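Local coordinates for epoxyqueuosine reductase (PDB 5D6S), which is an iron-sulfur protein of the QueG family that holds cobalamin and two iron/sulfur clusters in a single chain, at residues Tyr83-Leu86 and Ser90-Thr93; Gly187-Leu192 and Gly262-Gln267; Asn336-Leu341 and Gly362-Lys367. All coordinates share one frame; numbering follows the deposited sequence.

In the fold
The contacts follow one another along the chain without touching. Interaction 1 lies in the loop between helix 78-82 and strand 93-100. Interaction 2 joins the residues leading into strand 190-197 to helix 265-268 and the residue before it. The two strands are antiparallel neighbours in one sheet. The centres of interactions 1 and 2 are about 28 Å apart. Interaction 3 packs helices 338-347 and 351-364 in the all-helical C-terminal part. Its centre is about 33 Å from that of interaction 2 and about 56 Å from that of interaction 1, on the opposite side of the chain's centre. Of the three, only interaction 2 lies at cobalamin and a cluster; the others are structural packing.

Interaction 1: Tyr83-Leu86 and Ser90-Thr93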
ATOM      1  N   TYR A  83      22.188   5.742  -8.515  1.00 70.69           N
ATOM      2  CA  TYR A  83      22.861   6.533  -9.546  1.00 69.75           C
ATOM      3  C   TYR A  83      21.884   6.967 -10.632  1.00 66.38           C
ATOM      4  O   TYR A  83      21.714   6.256 -11.637  1.00 73.39           O
ATOM      5  CB  TYR A  83      24.022   5.725 -10.177  1.00 77.99           C
ATOM      6  CG  TYR A  83      25.084   5.260  -9.191  1.00 79.40           C
ATOM      7  CD1 TYR A  83      25.647   6.150  -8.273  1.00 83.64           C
ATOM      8  CD2 TYR A  83      25.532   3.942  -9.183  1.00 74.88           C
ATOM      9  CE1 TYR A  83      26.613   5.743  -7.360  1.00 86.64           C
ATOM     10  CE2 TYR A  83      26.494   3.520  -8.274  1.00 83.19           C
ATOM     11  CZ  TYR A  83      27.037   4.428  -7.362  1.00 85.13           C
ATOM     12  OH  TYR A  83      27.978   4.013  -6.441  1.00 79.33           O
ATOM     13  N   PRO A  84      21.266   8.148 -10.475  1.00 62.24           N
ATOM     14  CA  PRO A  84      20.263   8.640 -11.429  1.00 68.19           C
ATOM     15  C   PRO A  84      20.697   8.683 -12.891  1.00 72.08           C
ATOM     16  O   PRO A  84      19.845   8.612 -13.787  1.00 66.66           O
ATOM     17  CB  PRO A  84      19.980  10.061 -10.951  1.00 64.72           C
ATOM     18  CG  PRO A  84      20.267  10.027  -9.518  1.00 67.55           C
ATOM     19  CD  PRO A  84      21.415   9.068  -9.347  1.00 68.38           C
ATOM     20  N   LYS A  85      21.998   8.798 -13.131  1.00 80.36           N
ATOM     21  CA  LYS A  85      22.496   8.881 -14.503  1.00 91.54           C
ATOM     22  C   LYS A  85      22.304   7.572 -15.265  1.00 83.89           C
ATOM     23  O   LYS A  85      22.249   7.574 -16.496  1.00 84.14           O
ATOM     24  CB  LYS A  85      23.960   9.333 -14.540  1.00 98.37           C
ATOM     25  CG  LYS A  85      24.143  10.814 -14.245  1.00102.87           C
ATOM     26  CD  LYS A  85      25.594  11.162 -13.950  1.00106.03           C
ATOM     27  CE  LYS A  85      25.693  12.433 -13.113  1.00110.88           C
ATOM     28  NZ  LYS A  85      27.079  12.621 -12.608  1.00103.59           N
ATOM     29  N   LEU A  86      22.188   6.464 -14.533  1.00 78.62           N
ATOM     30  CA  LEU A  86      21.873   5.169 -15.150  1.00 71.08           C
ATOM     31  C   LEU A  86      20.455   5.110 -15.726  1.00 64.31           C
ATOM     32  O   LEU A  86      20.186   4.319 -16.603  1.00 56.53           O
ATOM     33  CB  LEU A  86      22.083   4.037 -14.152  1.00 68.38           C
ATOM     34  CG  LEU A  86      23.538   3.807 -13.740  1.00 73.30           C
ATOM     35  CD1 LEU A  86      23.661   2.646 -12.753  1.00 75.24           C
ATOM     36  CD2 LEU A  86      24.411   3.526 -14.950  1.00 73.52           C
ATOM     37  N   SER A  90      22.002  12.295 -19.364  1.00 74.58           N
ATOM     38  CA  SER A  90      21.987  13.778 -19.373  1.00 75.83           C
ATOM     39  C   SER A  90      21.386  14.404 -18.100  1.00 77.54           C
ATOM     40  O   SER A  90      20.913  15.548 -18.119  1.00 77.61           O
ATOM     41  CB  SER A  90      21.232  14.297 -20.602  1.00 72.40           C
ATOM     42  OG  SER A  90      19.839  14.199 -20.418  1.00 75.84           O
ATOM     43  N   ALA A  91      21.434  13.658 -16.997  1.00 73.49           N
ATOM     44  CA  ALA A  91      20.739  14.030 -15.774  1.00 73.46           C
ATOM     45  C   ALA A  91      21.463  15.138 -15.046  1.00 71.31           C
ATOM     46  O   ALA A  91      22.670  15.099 -14.860  1.00 65.07           O
ATOM     47  CB  ALA A  91      20.584  12.828 -14.866  1.00 77.69           C
ATOM     48  N   LYS A  92      20.677  16.108 -14.606  1.00 78.70           N
ATOM     49  CA  LYS A  92      21.197  17.326 -14.038  1.00 81.14           C
ATOM     50  C   LYS A  92      20.398  17.721 -12.792  1.00 78.47           C
ATOM     51  O   LYS A  92      20.969  17.996 -11.754  1.00 75.32           O
ATOM     52  CB  LYS A  92      21.147  18.425 -15.102  1.00 93.92           C
ATOM     53  CG  LYS A  92      22.304  19.400 -15.034  1.00102.39           C
ATOM     54  CD  LYS A  92      23.610  18.751 -15.470  1.00108.40           C
ATOM     55  CE  LYS A  92      24.716  19.067 -14.470  1.00112.73           C
ATOM     56  NZ  LYS A  92      26.029  18.493 -14.859  1.00112.75           N
ATOM     57  N   THR A  93      19.076  17.757 -12.901  1.00 79.04           N
ATOM     58  CA  THR A  93      18.226  17.940 -11.731  1.00 84.81           C
ATOM     59  C   THR A  93      17.099  16.896 -11.697  1.00 88.98           C
ATOM     60  O   THR A  93      16.800  16.255 -12.712  1.00 89.72           O
ATOM     61  CB  THR A  93      17.645  19.373 -11.658  1.00 88.15           C
ATOM     62  OG1 THR A  93      16.903  19.529 -10.442  1.00 99.35           O
ATOM     63  CG2 THR A  93      16.716  19.665 -12.816  1.00 86.80           C
TER
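A91 packs against P84 and K85 in the connection that leads from helix 78-82 into the antiparallel sheet. Residues 83-86 form a type I beta turn, closed by a backbone hydrogen bond of 2.9 Å from L86 N to Y83 O. Three residues link the two segments, and the chain brings CA of A91 back to within 5.6 Å of CA of K85. It then enters strand 93-100 through a classic beta bulge, in which K92 and T93 both face T197.

The contact across the segments is apolar and small, with 113 Å² buried in all. The methyl group of A91 points at the turn. Its CB lies 4.1 Å from CG of K85, on the aliphatic root of the lysine. The first torsion of K85 sets CG beside its backbone N (chi1 -74°), where it meets this methyl; the extended chain beyond CG then carries NZ away. Further contacts of A91 with A51 and I196 bury the methyl between the loop and the sheet.

The polar groups bond to other parts of the sheet region. S90 OG is hydrogen-bonded to E151 OE1, and T93 OG1 to the backbone O of T49. These bonds tie the second segment to its surroundings. The two exposed lysines carry like charges; NZ of K85 lies 6.4 Å from NZ of K92, not in contact. P84 points its CB toward the alanine, but its nearest atom is the carbonyl O, 4.4 Å from CB of A91.

Interaction 2: Gly187-Leu192 and Gly262-Gln267. With SF4 (iron/sulfur cluster), chain G.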
ATOM      1  N   GLY A 187       0.508  16.306   5.624  1.00 66.76           N
ATOM      2  CA  GLY A 187       0.815  15.099   6.387  1.00 66.92           C
ATOM      3  C   GLY A 187       1.641  14.130   5.570  1.00 64.75           C
ATOM      4  O   GLY A 187       2.351  14.548   4.659  1.00 59.38           O
ATOM      5  N   SER A 188       1.552  12.833   5.905  1.00 69.20           N
ATOM      6  CA  SER A 188       2.119  11.758   5.065  1.00 62.99           C
ATOM      7  C   SER A 188       1.157  11.325   3.972  1.00 59.59           C
ATOM      8  O   SER A 188       1.563  10.633   3.035  1.00 58.34           O
ATOM      9  CB  SER A 188       2.543  10.550   5.888  1.00 63.13           C
ATOM     10  OG  SER A 188       1.634  10.299   6.940  1.00 72.63           O
ATOM     11  N   TYR A 189      -0.091  11.786   4.041  1.00 54.48           N
ATOM     12  CA  TYR A 189      -1.107  11.415   3.038  1.00 57.61           C
ATOM     13  C   TYR A 189      -0.878  12.084   1.695  1.00 55.83           C
ATOM     14  O   TYR A 189      -1.744  12.788   1.166  1.00 59.01           O
ATOM     15  CB  TYR A 189      -2.548  11.594   3.580  1.00 60.04           C
ATOM     16  CG  TYR A 189      -2.784  10.783   4.865  1.00 70.50           C
ATOM     17  CD1 TYR A 189      -2.608   9.386   4.889  1.00 69.81           C
ATOM     18  CD2 TYR A 189      -3.129  11.410   6.053  1.00 71.27           C
ATOM     19  CE1 TYR A 189      -2.802   8.652   6.049  1.00 73.79           C
ATOM     20  CE2 TYR A 189      -3.326  10.681   7.210  1.00 83.68           C
ATOM     21  CZ  TYR A 189      -3.159   9.301   7.209  1.00 82.77           C
ATOM     22  OH  TYR A 189      -3.378   8.598   8.383  1.00 92.00           O
ATOM     23  N   MET A 190       0.297  11.777   1.135  1.00 61.14           N
ATOM     24  CA  MET A 190       0.701  12.182  -0.226  1.00 64.37           C
ATOM     25  C   MET A 190       1.244  11.020  -1.076  1.00 64.70           C
ATOM     26  O   MET A 190       2.031  10.189  -0.586  1.00 57.88           O
ATOM     27  CB  MET A 190       1.825  13.223  -0.178  1.00 66.75           C
ATOM     28  CG  MET A 190       1.597  14.425   0.730  1.00 69.59           C
ATOM     29  SD  MET A 190       3.106  15.397   0.881  1.00 76.65           S
ATOM     30  CE  MET A 190       4.137  14.368   1.945  1.00 71.94           C
ATOM     31  N   TYR A 191       0.823  10.987  -2.347  1.00 60.76           N
ATOM     32  CA  TYR A 191       1.462  10.165  -3.381  1.00 58.91           C
ATOM     33  C   TYR A 191       2.701  10.890  -3.881  1.00 59.70           C
ATOM     34  O   TYR A 191       2.700  12.106  -3.994  1.00 65.50           O
ATOM     35  CB  TYR A 191       0.542   9.970  -4.588  1.00 60.82           C
ATOM     36  CG  TYR A 191      -0.859   9.451  -4.284  1.00 68.12           C
ATOM     37  CD1 TYR A 191      -1.066   8.340  -3.471  1.00 63.79           C
ATOM     38  CD2 TYR A 191      -1.986  10.063  -4.848  1.00 71.43           C
ATOM     39  CE1 TYR A 191      -2.348   7.863  -3.217  1.00 68.74           C
ATOM     40  CE2 TYR A 191      -3.266   9.574  -4.609  1.00 69.38           C
ATOM     41  CZ  TYR A 191      -3.445   8.477  -3.792  1.00 68.88           C
ATOM     42  OH  TYR A 191      -4.718   7.997  -3.552  1.00 69.70           O
ATOM     43  N   LEU A 192       3.757  10.150  -4.182  1.00 62.45           N
ATOM     44  CA  LEU A 192       5.010  10.737  -4.659  1.00 63.07           C
ATOM     45  C   LEU A 192       5.363  10.331  -6.090  1.00 63.44           C
ATOM     46  O   LEU A 192       5.016   9.253  -6.548  1.00 59.55           O
ATOM     47  CB  LEU A 192       6.188  10.356  -3.750  1.00 63.77           C
ATOM     48  CG  LEU A 192       6.093  10.802  -2.287  1.00 64.10           C
ATOM     49  CD1 LEU A 192       7.389  10.504  -1.534  1.00 57.90           C
ATOM     50  CD2 LEU A 192       5.733  12.275  -2.191  1.00 66.31           C
ATOM     51  N   GLY A 262      -3.540  -3.030   2.553  1.00 58.14           N
ATOM     52  CA  GLY A 262      -2.726  -1.987   3.160  1.00 54.99           C
ATOM     53  C   GLY A 262      -2.902  -1.906   4.662  1.00 57.41           C
ATOM     54  O   GLY A 262      -3.656  -2.681   5.269  1.00 56.75           O
ATOM     55  N   CYS A 263      -2.146  -0.979   5.250  1.00 54.93           N
ATOM     56  CA  CYS A 263      -2.189  -0.652   6.644  1.00 50.65           C
ATOM     57  C   CYS A 263      -1.863   0.834   6.760  1.00 52.05           C
ATOM     58  O   CYS A 263      -0.918   1.316   6.131  1.00 61.29           O
ATOM     59  CB  CYS A 263      -1.174  -1.518   7.406  1.00 54.28           C
ATOM     60  SG  CYS A 263      -0.974  -1.191   9.165  1.00 56.85           S
ATOM     61  N   ASP A 264      -2.595   1.527   7.622  1.00 52.04           N
ATOM     62  CA  ASP A 264      -2.356   2.941   7.899  1.00 56.73           C
ATOM     63  C   ASP A 264      -2.045   3.243   9.366  1.00 60.67           C
ATOM     64  O   ASP A 264      -1.934   4.398   9.747  1.00 69.07           O
ATOM     65  CB  ASP A 264      -3.558   3.749   7.450  1.00 57.84           C
ATOM     66  CG  ASP A 264      -3.687   3.775   5.939  1.00 61.38           C
ATOM     67  OD1 ASP A 264      -3.796   2.687   5.336  1.00 66.78           O
ATOM     68  OD2 ASP A 264      -3.662   4.872   5.369  1.00 62.22           O
ATOM     69  N   ILE A 265      -1.850   2.210  10.179  1.00 62.56           N
ATOM     70  CA  ILE A 265      -1.702   2.395  11.617  1.00 60.43           C
ATOM     71  C   ILE A 265      -0.548   3.375  11.953  1.00 62.16           C
ATOM     72  O   ILE A 265      -0.685   4.209  12.831  1.00 60.39           O
ATOM     73  CB  ILE A 265      -1.606   1.004  12.322  1.00 58.86           C
ATOM     74  CG1 ILE A 265      -2.990   0.323  12.257  1.00 55.97           C
ATOM     75  CG2 ILE A 265      -1.164   1.103  13.786  1.00 56.15           C
ATOM     76  CD1 ILE A 265      -2.988  -1.183  12.479  1.00 53.51           C
ATOM     77  N   CYS A 266       0.577   3.267  11.250  1.00 64.60           N
ATOM     78  CA  CYS A 266       1.781   4.078  11.527  1.00 59.82           C
ATOM     79  C   CYS A 266       1.642   5.513  11.042  1.00 62.75           C
ATOM     80  O   CYS A 266       2.511   6.338  11.300  1.00 71.01           O
ATOM     81  CB  CYS A 266       3.046   3.432  10.924  1.00 56.95           C
ATOM     82  SG  CYS A 266       2.922   2.843   9.208  1.00 61.65           S
ATOM     83  N   GLN A 267       0.549   5.803  10.350  1.00 60.33           N
ATOM     84  CA  GLN A 267       0.207   7.157   9.908  1.00 61.98           C
ATOM     85  C   GLN A 267      -0.941   7.787  10.714  1.00 67.22           C
ATOM     86  O   GLN A 267      -0.914   8.974  11.022  1.00 70.96           O
ATOM     87  CB  GLN A 267      -0.199   7.137   8.428  1.00 66.63           C
ATOM     88  CG  GLN A 267       0.952   6.928   7.441  1.00 64.57           C
ATOM     89  CD  GLN A 267       0.461   6.825   5.999  1.00 66.85           C
ATOM     90  OE1 GLN A 267       0.078   5.746   5.536  1.00 73.59           O
ATOM     91  NE2 GLN A 267       0.471   7.941   5.284  1.00 75.76           N
TER
HETATM   92 FE1  SF4 G 402       3.365  -1.629   8.330  1.00 53.29          FE
HETATM   93 FE2  SF4 G 402       1.223  -1.157   9.687  1.00 64.39          FE
HETATM   94 FE3  SF4 G 402       3.029   0.705   9.409  1.00 60.87          FE
HETATM   95 FE4  SF4 G 402       3.501  -1.313  10.927  1.00 57.24          FE
HETATM   96  S1  SF4 G 402       2.018   0.130  11.166  1.00 59.95           S
HETATM   97  S2  SF4 G 402       4.745  -0.499   9.463  1.00 56.03           S
HETATM   98  S3  SF4 G 402       2.436  -2.827   9.827  1.00 57.79           S
HETATM   99  S4  SF4 G 402       1.870  -0.199   7.899  1.00 54.43           S
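In the cobalamin pocket, Q267 of the short helix 265-268 is bonded to S188, just ahead of strand 190-197. The helix belongs to the 4Fe-4S double cluster binding domain. NE2 of Q267 donates to OG of S188 over 3.1 Å. The bond is nearly straight, at 166°, and the oxygen lies in the plane of the amide. N273 also bonds OG of S188, and it bonds the backbone O of Q267 as well, so one outside residue grips both sides.

Q267 swings CG beside its backbone N (chi1 -73°) and extends from there, which brings the amide to the serine and obliquely across Y189. The tyrosine ring and the amide are inclined by 36°, and NE2 of Q267 is 3.4 Å from CD1 of Y189. The phenol end reaches further back along the glutamine, with OH of Y189 3.5 Å from CB of Q267. Y189 is the centre of an inverse gamma turn, and its ring also stacks with H103. OD2 of D264 comes obliquely to the ring, 3.9 Å from CE1 of Y189, while OD1 is hydrogen-bonded to OG1 of T120.

The same short segment carries two cluster ligands, C263 just ahead of the helix and C266 within it. SG of C263 binds iron FE2 at 2.3 Å, and SG of C266 binds iron FE3 at 2.2 Å. A weak bond from I265 N also reaches SG of C263, which may slightly temper the charge on the thiolate. Cobalamin bonds to both segments, through the backbone O of M190 and of L192 and the backbone N of C263. Cluster and cobalamin therefore share one short piece of chain, and the Q267-S188 bond ties that piece to the strand side of the cobalamin pocket.

Interaction 3: Asn336-Leu341 and Gly362-Lys367; sequences NAIVKL and GEIVKK
The CA atoms nearest each other are those of I338 and I364, 7.8 Å apart, where the beginning of helix 338-347 lies beside the end of helix 351-364. The two helices are successive and antiparallel, a helical hairpin. This is consistent with the HEAT-like stacking of helices in the C-terminal part of QueG proteins. Because the start of the first helix meets the end of the second, the contact is at the open end of the hairpin, away from the connection. V365 is the first residue to leave helical geometry.

The packing is entirely apolar. I338 points at the other helix and slides past I364 in the opposite direction. Its CG1 is 3.8 Å from CG2 of I364. Beyond that, CD1 of I338 passes on to V365 at about a right angle and meets its CG2 at 3.7 Å.

I364 uses both of its branches. With chi1 at -73°, CG2 stands anti to the backbone N and faces I338, while the CG1 arm carries CD1 to L341. L341 is one turn on from I338 and is buried, with I326, A357, A360 and L361 also around it. V365 packs on W397 as well, which links the contact to the end of the chain. Charged side chains pair outside the contact, K340 with E298 and E363 with K396. L341 and I364 meet tip to tip, CD1 of L341 lying 3.6 Å from CD1 of I364.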
ATOM      1  N   ASN A 336     -22.946 -15.222   9.454  1.00 50.46           N
ATOM      2  CA  ASN A 336     -23.574 -15.201   8.115  1.00 53.79           C
ATOM      3  C   ASN A 336     -22.674 -15.645   6.979  1.00 53.03           C
ATOM      4  O   ASN A 336     -23.138 -15.893   5.856  1.00 55.78           O
ATOM      5  CB  ASN A 336     -24.151 -13.824   7.790  1.00 50.06           C
ATOM      6  CG  ASN A 336     -25.279 -13.441   8.716  1.00 54.03           C
ATOM      7  OD1 ASN A 336     -25.909 -14.281   9.353  1.00 55.03           O
ATOM      8  ND2 ASN A 336     -25.505 -12.154   8.837  1.00 67.94           N
ATOM      9  N   ALA A 337     -21.384 -15.765   7.249  1.00 52.20           N
ATOM     10  CA  ALA A 337     -20.464 -16.217   6.214  1.00 46.89           C
ATOM     11  C   ALA A 337     -20.401 -17.756   6.125  1.00 46.01           C
ATOM     12  O   ALA A 337     -19.868 -18.307   5.163  1.00 43.65           O
ATOM     13  CB  ALA A 337     -19.105 -15.635   6.480  1.00 44.36           C
ATOM     14  N   ILE A 338     -20.901 -18.447   7.150  1.00 44.14           N
ATOM     15  CA  ILE A 338     -20.601 -19.867   7.299  1.00 44.02           C
ATOM     16  C   ILE A 338     -20.966 -20.592   6.009  1.00 46.67           C
ATOM     17  O   ILE A 338     -20.178 -21.375   5.499  1.00 54.31           O
ATOM     18  CB  ILE A 338     -21.286 -20.467   8.534  1.00 42.54           C
ATOM     19  CG1 ILE A 338     -20.627 -19.910   9.807  1.00 43.87           C
ATOM     20  CG2 ILE A 338     -21.185 -21.974   8.564  1.00 40.54           C
ATOM     21  CD1 ILE A 338     -21.366 -20.210  11.103  1.00 42.80           C
ATOM     22  N   VAL A 339     -22.152 -20.338   5.482  1.00 48.36           N
ATOM     23  CA  VAL A 339     -22.617 -21.136   4.359  1.00 50.61           C
ATOM     24  C   VAL A 339     -21.735 -20.844   3.134  1.00 51.27           C
ATOM     25  O   VAL A 339     -21.426 -21.739   2.323  1.00 43.48           O
ATOM     26  CB  VAL A 339     -24.146 -21.057   4.094  1.00 48.54           C
ATOM     27  CG1 VAL A 339     -24.807 -19.882   4.786  1.00 58.73           C
ATOM     28  CG2 VAL A 339     -24.455 -21.047   2.600  1.00 51.42           C
ATOM     29  N   LYS A 340     -21.301 -19.601   3.009  1.00 48.23           N
ATOM     30  CA  LYS A 340     -20.391 -19.249   1.916  1.00 43.40           C
ATOM     31  C   LYS A 340     -19.019 -19.914   2.039  1.00 39.51           C
ATOM     32  O   LYS A 340     -18.408 -20.344   1.061  1.00 35.17           O
ATOM     33  CB  LYS A 340     -20.217 -17.733   1.846  1.00 41.01           C
ATOM     34  CG  LYS A 340     -19.323 -17.263   0.711  1.00 40.11           C
ATOM     35  CD  LYS A 340     -19.757 -17.789  -0.628  1.00 45.29           C
ATOM     36  CE  LYS A 340     -18.878 -17.238  -1.746  1.00 50.68           C
ATOM     37  NZ  LYS A 340     -19.314 -17.743  -3.074  1.00 50.26           N
ATOM     38  N   LEU A 341     -18.507 -19.941   3.246  1.00 42.81           N
ATOM     39  CA  LEU A 341     -17.231 -20.578   3.487  1.00 43.16           C
ATOM     40  C   LEU A 341     -17.344 -22.063   3.132  1.00 41.08           C
ATOM     41  O   LEU A 341     -16.410 -22.659   2.626  1.00 45.66           O
ATOM     42  CB  LEU A 341     -16.816 -20.355   4.953  1.00 45.33           C
ATOM     43  CG  LEU A 341     -16.559 -18.879   5.308  1.00 42.88           C
ATOM     44  CD1 LEU A 341     -16.523 -18.654   6.793  1.00 46.62           C
ATOM     45  CD2 LEU A 341     -15.260 -18.374   4.706  1.00 40.16           C
ATOM     46  N   GLY A 362     -13.084 -22.258  12.113  1.00 48.48           N
ATOM     47  CA  GLY A 362     -12.619 -22.489  13.468  1.00 54.37           C
ATOM     48  C   GLY A 362     -12.655 -21.241  14.331  1.00 55.28           C
ATOM     49  O   GLY A 362     -12.608 -21.306  15.556  1.00 64.68           O
ATOM     50  N   GLU A 363     -12.729 -20.100  13.684  1.00 50.56           N
ATOM     51  CA  GLU A 363     -12.774 -18.837  14.376  1.00 52.49           C
ATOM     52  C   GLU A 363     -14.231 -18.431  14.649  1.00 53.03           C
ATOM     53  O   GLU A 363     -14.567 -17.964  15.742  1.00 54.63           O
ATOM     54  CB  GLU A 363     -12.069 -17.778  13.493  1.00 55.21           C
ATOM     55  CG  GLU A 363     -10.609 -17.426  13.822  1.00 62.16           C
ATOM     56  CD  GLU A 363      -9.932 -18.283  14.880  1.00 59.80           C
ATOM     57  OE1 GLU A 363      -9.656 -19.474  14.640  1.00 59.60           O
ATOM     58  OE2 GLU A 363      -9.661 -17.730  15.962  1.00 64.49           O
ATOM     59  N   ILE A 364     -15.060 -18.535  13.606  1.00 50.07           N
ATOM     60  CA  ILE A 364     -16.446 -18.073  13.611  1.00 48.26           C
ATOM     61  C   ILE A 364     -17.332 -18.958  14.483  1.00 49.16           C
ATOM     62  O   ILE A 364     -18.076 -18.452  15.307  1.00 50.69           O
ATOM     63  CB  ILE A 364     -16.994 -18.002  12.156  1.00 45.47           C
ATOM     64  CG1 ILE A 364     -16.362 -16.812  11.428  1.00 44.95           C
ATOM     65  CG2 ILE A 364     -18.502 -17.860  12.130  1.00 48.43           C
ATOM     66  CD1 ILE A 364     -16.384 -16.895   9.915  1.00 42.30           C
ATOM     67  N   VAL A 365     -17.260 -20.271  14.301  1.00 53.16           N
ATOM     68  CA  VAL A 365     -18.124 -21.200  15.039  1.00 57.87           C
ATOM     69  C   VAL A 365     -17.533 -21.479  16.422  1.00 65.63           C
ATOM     70  O   VAL A 365     -16.732 -22.400  16.593  1.00 64.60           O
ATOM     71  CB  VAL A 365     -18.292 -22.510  14.282  1.00 63.53           C
ATOM     72  CG1 VAL A 365     -19.202 -23.450  15.046  1.00 69.19           C
ATOM     73  CG2 VAL A 365     -18.841 -22.251  12.883  1.00 65.96           C
ATOM     74  N   LYS A 366     -17.923 -20.672  17.407  1.00 75.22           N
ATOM     75  CA  LYS A 366     -17.277 -20.699  18.723  1.00 76.00           C
ATOM     76  C   LYS A 366     -17.659 -21.929  19.538  1.00 79.71           C
ATOM     77  O   LYS A 366     -16.795 -22.504  20.205  1.00 91.01           O
ATOM     78  CB  LYS A 366     -17.572 -19.416  19.486  1.00 81.29           C
ATOM     79  CG  LYS A 366     -16.836 -18.208  18.920  1.00 85.66           C
ATOM     80  CD  LYS A 366     -17.073 -16.952  19.740  1.00 92.57           C
ATOM     81  CE  LYS A 366     -15.976 -15.913  19.528  1.00110.19           C
ATOM     82  NZ  LYS A 366     -16.105 -14.740  20.451  1.00111.59           N
ATOM     83  N   LYS A 367     -18.918 -22.364  19.440  1.00 71.91           N
ATOM     84  CA  LYS A 367     -19.371 -23.586  20.114  1.00 80.18           C
ATOM     85  C   LYS A 367     -19.997 -24.561  19.113  1.00 75.09           C
ATOM     86  O   LYS A 367     -21.217 -24.589  18.919  1.00 85.81           O
ATOM     87  CB  LYS A 367     -20.351 -23.269  21.249  1.00 89.28           C
ATOM     88  CG  LYS A 367     -19.697 -22.533  22.406  1.00 96.65           C
ATOM     89  CD  LYS A 367     -20.369 -22.790  23.748  1.00104.20           C
ATOM     90  CE  LYS A 367     -19.450 -22.350  24.879  1.00110.31           C
ATOM     91  NZ  LYS A 367     -20.030 -22.658  26.211  1.00116.40           N
TER